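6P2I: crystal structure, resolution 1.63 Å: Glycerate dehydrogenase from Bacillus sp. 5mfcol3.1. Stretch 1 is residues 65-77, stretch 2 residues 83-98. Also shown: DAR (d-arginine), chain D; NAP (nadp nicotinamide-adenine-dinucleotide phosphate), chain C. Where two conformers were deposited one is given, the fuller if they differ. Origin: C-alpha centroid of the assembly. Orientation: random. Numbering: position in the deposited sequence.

Stretch 1, residues 65-77: RLKYLITITTSYD
Stretch 2, residues 83-98: SLKDNEIMVSNCPQYS

How do the two backbones run together? Strand 68-71 and strand 90-92 lie side by side and parallel, 19° apart, in extended conformation (phi/psi -118/130 at Leu69, -131/133 at Val91). Tyr68 pairs with Met90, Leu69 with Val91 and Ile70 with Ser92, with CA atoms 4.8-4.9 Å apart. The ladder alternates: Met90 N donates to Lys67 O (3.0 Å), Leu69 N to Met90 O (2.8 Å), Ser92 N to Leu69 O (3.0 Å) and Thr71 N to Ser92 O (2.9 Å).

Which side chains meet around this ladder? Tyr68, Ile70, Met90 and Ser92 share one face, Leu69 and Val91 the other. Tyr68 (chi1 t, chi2 36°) places OH 2.6 Å from Ser92 OG (chi1 m), a hydrogen bond whose proton is not settled; Met90 CB lies 4.0 Å from Tyr68 CD1. On the other face, Leu69 (t, p) sets CD2 3.7 Å from CD1 of Leu84 (m, t), which projects from a helix that enters from earlier in the chain.

What satisfies the polar groups before the strands? Lys67 (m, m, m, t) folds back so that NZ donates to Glu88 O at 2.8 Å. Water 1 accepts from Lys67 NZ (3.0 Å) and donates to Asn87 O (3.1 Å). Ile89 N is satisfied within its stretch by Leu84 O (2.9 Å).

How does pairing continue beyond the strands? Cys94 N donates to Thr73 O (3.3 Å), which also accepts from Thr71 OG1 (2.9 Å; chi1 p). Asn93 (p, chi2 -16°) directs ND2 to Thr74 O (3.0 Å), while Thr74 OG1 (chi1 m) donates to Cys94 O (2.7 Å) and accepts from water 2 (2.7 Å). That water accepts from Ser98 N (3.0 Å). Ser75 N donates to D-arginine OXT at 2.6 Å.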

# COMPACT_ATOMS: atom_id res chain seq x y z
N ARG A 65 35.27 -30.98 8.67
CA ARG A 65 36.02 -29.73 8.52
C ARG A 65 35.22 -28.48 8.87
O ARG A 65 35.72 -27.63 9.61
CB ARG A 65 36.57 -29.61 7.09
CG ARG A 65 37.32 -28.31 6.86
CD ARG A 65 37.96 -28.27 5.49
NE ARG A 65 38.58 -26.97 5.21
CZ ARG A 65 39.24 -26.68 4.09
NH1 ARG A 65 39.36 -27.60 3.14
NH2 ARG A 65 39.78 -25.48 3.92
N LEU A 66 34.00 -28.37 8.35
CA LEU A 66 33.18 -27.17 8.53
C LEU A 66 33.10 -26.74 9.99
O LEU A 66 32.82 -27.55 10.87
CB LEU A 66 31.77 -27.43 7.99
CG LEU A 66 30.78 -26.26 8.09
CD1 LEU A 66 31.25 -25.11 7.22
CD2 LEU A 66 29.39 -26.73 7.70
N LYS A 67 33.32 -25.44 10.24
CA LYS A 67 33.22 -24.92 11.60
C LYS A 67 32.16 -23.84 11.77
O LYS A 67 31.70 -23.63 12.90
CB LYS A 67 34.57 -24.34 12.07
CG LYS A 67 35.65 -25.40 12.30
CD LYS A 67 35.17 -26.48 13.26
CE LYS A 67 34.95 -25.91 14.66
NZ LYS A 67 34.29 -26.89 15.57
N TYR A 68 31.74 -23.17 10.69
CA TYR A 68 30.88 -21.99 10.80
C TYR A 68 29.99 -21.91 9.57
O TYR A 68 30.49 -21.92 8.44
CB TYR A 68 31.72 -20.73 10.95
CG TYR A 68 30.93 -19.44 11.21
CD1 TYR A 68 29.78 -19.43 12.00
CD2 TYR A 68 31.37 -18.24 10.68
CE1 TYR A 68 29.08 -18.22 12.23
CE2 TYR A 68 30.70 -17.06 10.91
CZ TYR A 68 29.57 -17.05 11.68
OH TYR A 68 28.94 -15.84 11.88
N LEU A 69 28.68 -21.86 9.81
CA LEU A 69 27.68 -21.75 8.75
C LEU A 69 26.93 -20.44 8.93
O LEU A 69 26.46 -20.14 10.03
CB LEU A 69 26.70 -22.92 8.80
CG LEU A 69 25.56 -22.89 7.79
CD1 LEU A 69 26.09 -23.02 6.37
CD2 LEU A 69 24.57 -24.01 8.07
N ILE A 70 26.82 -19.68 7.84
CA ILE A 70 26.07 -18.43 7.80
C ILE A 70 24.90 -18.62 6.85
O ILE A 70 25.12 -18.97 5.68
CB ILE A 70 26.94 -17.25 7.34
CG1 ILE A 70 28.13 -17.06 8.29
CG2 ILE A 70 26.09 -15.97 7.19
CD1 ILE A 70 29.24 -16.23 7.69
N THR A 71 23.68 -18.39 7.33
CA THR A 71 22.55 -18.27 6.41
C THR A 71 22.52 -16.84 5.91
O THR A 71 22.67 -15.90 6.71
CB THR A 71 21.22 -18.64 7.07
OG1 THR A 71 20.91 -17.72 8.13
CG2 THR A 71 21.25 -20.08 7.59
N ILE A 72 22.41 -16.67 4.59
CA ILE A 72 22.25 -15.33 4.03
C ILE A 72 20.89 -14.78 4.40
O ILE A 72 20.68 -13.57 4.35
CB ILE A 72 22.46 -15.33 2.50
CG1 ILE A 72 22.84 -13.93 2.00
CG2 ILE A 72 21.20 -15.82 1.80
CD1 ILE A 72 24.20 -13.46 2.50
N THR A 73 19.98 -15.65 4.80
CA THR A 73 18.61 -15.32 5.16
C THR A 73 18.50 -14.98 6.64
O THR A 73 19.35 -15.33 7.46
CB THR A 73 17.70 -16.49 4.84
OG1 THR A 73 18.19 -17.66 5.51
CG2 THR A 73 17.68 -16.74 3.35
N THR A 74 17.40 -14.29 7.00
CA THR A 74 17.04 -14.20 8.41
C THR A 74 16.46 -15.52 8.91
O THR A 74 16.72 -15.93 10.04
CB THR A 74 16.04 -13.06 8.61
OG1 THR A 74 16.65 -11.85 8.20
CG2 THR A 74 15.60 -12.96 10.09
N SER A 75 15.67 -16.18 8.07
CA SER A 75 15.15 -17.49 8.43
C SER A 75 16.27 -18.53 8.46
O SER A 75 17.25 -18.44 7.72
CB SER A 75 14.06 -17.91 7.43
OG SER A 75 13.91 -19.31 7.38
N TYR A 76 16.11 -19.51 9.33
CA TYR A 76 17.03 -20.64 9.35
C TYR A 76 16.26 -21.94 9.54
O TYR A 76 16.80 -22.93 10.04
CB TYR A 76 18.10 -20.46 10.42
CG TYR A 76 17.55 -20.06 11.77
CD1 TYR A 76 17.10 -21.02 12.65
CD2 TYR A 76 17.47 -18.72 12.14
CE1 TYR A 76 16.58 -20.67 13.88
CE2 TYR A 76 16.96 -18.36 13.38
CZ TYR A 76 16.52 -19.34 14.24
OH TYR A 76 16.01 -19.01 15.47
N ASP A 77 14.99 -21.95 9.11
CA ASP A 77 14.12 -23.09 9.33
C ASP A 77 14.46 -24.26 8.43
O ASP A 77 13.96 -25.37 8.66
CB ASP A 77 12.65 -22.69 9.13
CG ASP A 77 12.38 -22.09 7.76
OD1 ASP A 77 13.32 -21.95 6.96
OD2 ASP A 77 11.22 -21.74 7.48
N SER A 83 21.24 -29.96 15.28
CA SER A 83 22.22 -30.96 14.85
C SER A 83 23.58 -30.32 14.60
O SER A 83 24.62 -30.93 14.89
CB SER A 83 21.73 -31.68 13.59
OG SER A 83 22.70 -32.60 13.11
N LEU A 84 23.60 -29.10 14.05
CA LEU A 84 24.87 -28.39 13.91
C LEU A 84 25.51 -28.14 15.27
O LEU A 84 26.72 -28.30 15.44
CB LEU A 84 24.67 -27.08 13.16
CG LEU A 84 24.26 -27.26 11.70
CD1 LEU A 84 23.72 -25.97 11.14
CD2 LEU A 84 25.44 -27.71 10.87
N LYS A 85 24.70 -27.72 16.26
CA LYS A 85 25.21 -27.54 17.61
C LYS A 85 25.81 -28.84 18.15
O LYS A 85 26.91 -28.84 18.71
CB LYS A 85 24.10 -27.05 18.54
CG LYS A 85 24.55 -26.72 19.96
CD LYS A 85 25.53 -25.56 19.97
CE LYS A 85 25.80 -25.06 21.39
NZ LYS A 85 26.23 -26.15 22.31
N ASP A 86 25.11 -29.96 17.95
CA ASP A 86 25.60 -31.25 18.42
C ASP A 86 26.88 -31.69 17.72
O ASP A 86 27.59 -32.55 18.25
CB ASP A 86 24.52 -32.32 18.23
CG ASP A 86 23.42 -32.24 19.28
OD1 ASP A 86 23.70 -31.74 20.38
OD2 ASP A 86 22.29 -32.71 19.00
N ASN A 87 27.18 -31.12 16.55
CA ASN A 87 28.41 -31.45 15.83
C ASN A 87 29.42 -30.31 15.87
O ASN A 87 30.34 -30.27 15.04
CB ASN A 87 28.09 -31.82 14.38
CG ASN A 87 27.57 -33.24 14.24
OD1 ASN A 87 28.33 -34.16 13.91
ND2 ASN A 87 26.28 -33.43 14.49
N GLU A 88 29.27 -29.39 16.83
CA GLU A 88 30.23 -28.32 17.08
C GLU A 88 30.42 -27.42 15.86
O GLU A 88 31.53 -26.96 15.56
CB GLU A 88 31.57 -28.89 17.55
CG GLU A 88 31.54 -29.42 18.98
CD GLU A 88 32.76 -30.26 19.33
OE1 GLU A 88 32.59 -31.34 19.93
OE2 GLU A 88 33.89 -29.83 19.01
N ILE A 89 29.33 -27.15 15.14
CA ILE A 89 29.33 -26.21 14.03
C ILE A 89 28.47 -25.02 14.42
O ILE A 89 27.28 -25.18 14.72
CB ILE A 89 28.82 -26.86 12.73
CG1 ILE A 89 29.72 -28.05 12.36
CG2 ILE A 89 28.76 -25.82 11.62
CD1 ILE A 89 29.28 -28.77 11.10
N MET A 90 29.08 -23.84 14.42
CA MET A 90 28.40 -22.61 14.82
C MET A 90 27.60 -22.06 13.64
O MET A 90 27.97 -22.24 12.48
CB MET A 90 29.45 -21.62 15.33
CG MET A 90 28.95 -20.41 16.11
SD MET A 90 30.23 -19.13 16.14
CE MET A 90 30.90 -19.45 17.77
N VAL A 91 26.48 -21.41 13.96
CA VAL A 91 25.54 -20.90 12.96
C VAL A 91 25.22 -19.45 13.28
O VAL A 91 24.89 -19.12 14.42
CB VAL A 91 24.23 -21.70 12.92
CG1 VAL A 91 23.33 -21.20 11.78
CG2 VAL A 91 24.51 -23.16 12.80
N SER A 92 25.27 -18.59 12.26
CA SER A 92 24.77 -17.23 12.33
C SER A 92 23.78 -17.01 11.20
O SER A 92 23.87 -17.65 10.15
CB SER A 92 25.90 -16.18 12.19
OG SER A 92 26.76 -16.15 13.31
N ASN A 93 22.85 -16.07 11.40
CA ASN A 93 22.02 -15.61 10.30
C ASN A 93 22.39 -14.16 9.97
O ASN A 93 23.32 -13.59 10.53
CB ASN A 93 20.53 -15.77 10.62
CG ASN A 93 20.05 -14.87 11.75
OD1 ASN A 93 20.84 -14.30 12.51
ND2 ASN A 93 18.74 -14.76 11.88
N CYS A 94 21.64 -13.58 9.03
CA CYS A 94 21.70 -12.15 8.76
C CYS A 94 20.38 -11.58 9.26
O CYS A 94 19.33 -11.79 8.64
CB CYS A 94 21.90 -11.86 7.26
SG CYS A 94 23.52 -12.50 6.68
N PRO A 95 20.38 -10.91 10.40
CA PRO A 95 19.15 -10.78 11.19
C PRO A 95 18.27 -9.59 10.89
O PRO A 95 17.10 -9.62 11.29
CB PRO A 95 19.68 -10.67 12.62
CG PRO A 95 21.01 -10.01 12.47
CD PRO A 95 21.58 -10.54 11.18
N GLN A 96 18.79 -8.52 10.29
CA GLN A 96 17.98 -7.30 10.19
C GLN A 96 17.91 -6.69 8.80
O GLN A 96 17.19 -5.69 8.62
CB GLN A 96 18.51 -6.24 11.17
CG GLN A 96 18.63 -6.72 12.60
CD GLN A 96 18.74 -5.58 13.60
OE1 GLN A 96 18.36 -4.44 13.32
NE2 GLN A 96 19.26 -5.89 14.79
N TYR A 97 18.60 -7.25 7.81
CA TYR A 97 18.75 -6.58 6.52
C TYR A 97 17.41 -6.22 5.88
O TYR A 97 17.31 -5.20 5.20
CB TYR A 97 19.55 -7.48 5.55
CG TYR A 97 18.83 -8.74 5.13
CD1 TYR A 97 18.83 -9.88 5.94
CD2 TYR A 97 18.16 -8.81 3.91
CE1 TYR A 97 18.14 -11.03 5.56
CE2 TYR A 97 17.47 -9.95 3.53
CZ TYR A 97 17.47 -11.05 4.36
OH TYR A 97 16.79 -12.19 3.97
N SER A 98 16.37 -7.04 6.07
CA SER A 98 15.15 -6.85 5.30
C SER A 98 14.01 -6.21 6.09
O SER A 98 12.93 -6.04 5.52
CB SER A 98 14.65 -8.18 4.73
OG SER A 98 14.02 -8.95 5.74
N DAR D . 13.08 -16.02 3.74
CA DAR D . 13.49 -14.63 3.92
CB DAR D . 13.93 -13.99 2.60
CG DAR D . 15.16 -14.66 1.98
CD DAR D . 15.81 -13.77 0.92
NE DAR D . 17.06 -14.27 0.35
CZ DAR D . 18.20 -13.58 0.47
NH1 DAR D . 18.34 -12.69 1.46
NH2 DAR D . 19.20 -13.76 -0.38
C DAR D . 14.54 -14.52 5.01
O DAR D . 15.42 -13.63 5.00
OXT DAR D . 14.50 -15.34 5.92
PA NAP C . 12.70 -12.09 15.28
O1A NAP C . 13.40 -13.34 15.77
O2A NAP C . 13.32 -10.74 15.53
O5B NAP C . 11.24 -12.06 15.94
C5B NAP C . 10.46 -13.25 16.04
C4B NAP C . 9.24 -12.91 16.90
O4B NAP C . 8.41 -14.07 16.93
C3B NAP C . 9.62 -12.61 18.35
O3B NAP C . 8.65 -11.70 18.91
C2B NAP C . 9.46 -13.94 19.04
O2B NAP C . 9.20 -13.82 20.43
C1B NAP C . 8.24 -14.45 18.30
N9A NAP C . 8.08 -15.90 18.47
C8A NAP C . 9.01 -16.85 18.26
N7A NAP C . 8.50 -18.08 18.54
C5A NAP C . 7.23 -17.89 18.96
C6A NAP C . 6.12 -18.76 19.41
N6A NAP C . 6.28 -20.10 19.48
N1A NAP C . 4.96 -18.16 19.74
C2A NAP C . 4.78 -16.82 19.67
N3A NAP C . 5.74 -15.96 19.27
C4A NAP C . 6.96 -16.45 18.91
O3 NAP C . 12.38 -12.36 13.73
PN NAP C . 12.18 -11.28 12.56
O1N NAP C . 13.52 -10.70 12.16
O2N NAP C . 11.07 -10.32 12.93
O5D NAP C . 11.71 -12.24 11.36
C5D NAP C . 10.52 -13.02 11.49
C4D NAP C . 10.33 -13.93 10.29
O4D NAP C . 10.12 -13.13 9.13
C3D NAP C . 11.56 -14.76 9.93
O3D NAP C . 11.68 -15.95 10.72
C2D NAP C . 11.33 -15.04 8.45
O2D NAP C . 10.70 -16.33 8.31
C1D NAP C . 10.40 -13.93 7.98
N1N NAP C . 11.04 -13.12 6.93
C2N NAP C . 10.44 -12.98 5.74
C3N NAP C . 11.03 -12.24 4.72
C7N NAP C . 10.35 -12.11 3.38
O7N NAP C . 11.00 -11.74 2.41
N7N NAP C . 9.06 -12.46 3.25
C4N NAP C . 12.27 -11.64 4.95
C5N NAP C . 12.89 -11.81 6.19
C6N NAP C . 12.24 -12.56 7.17
P2B NAP C . 10.36 -13.69 21.55
O1X NAP C . 11.28 -14.87 21.32
O2X NAP C . 11.04 -12.38 21.27
O3X NAP C . 9.59 -13.69 22.84
O HOH W 1 33.09 -29.23 14.03
O HOH W 2 15.66 -9.32 7.83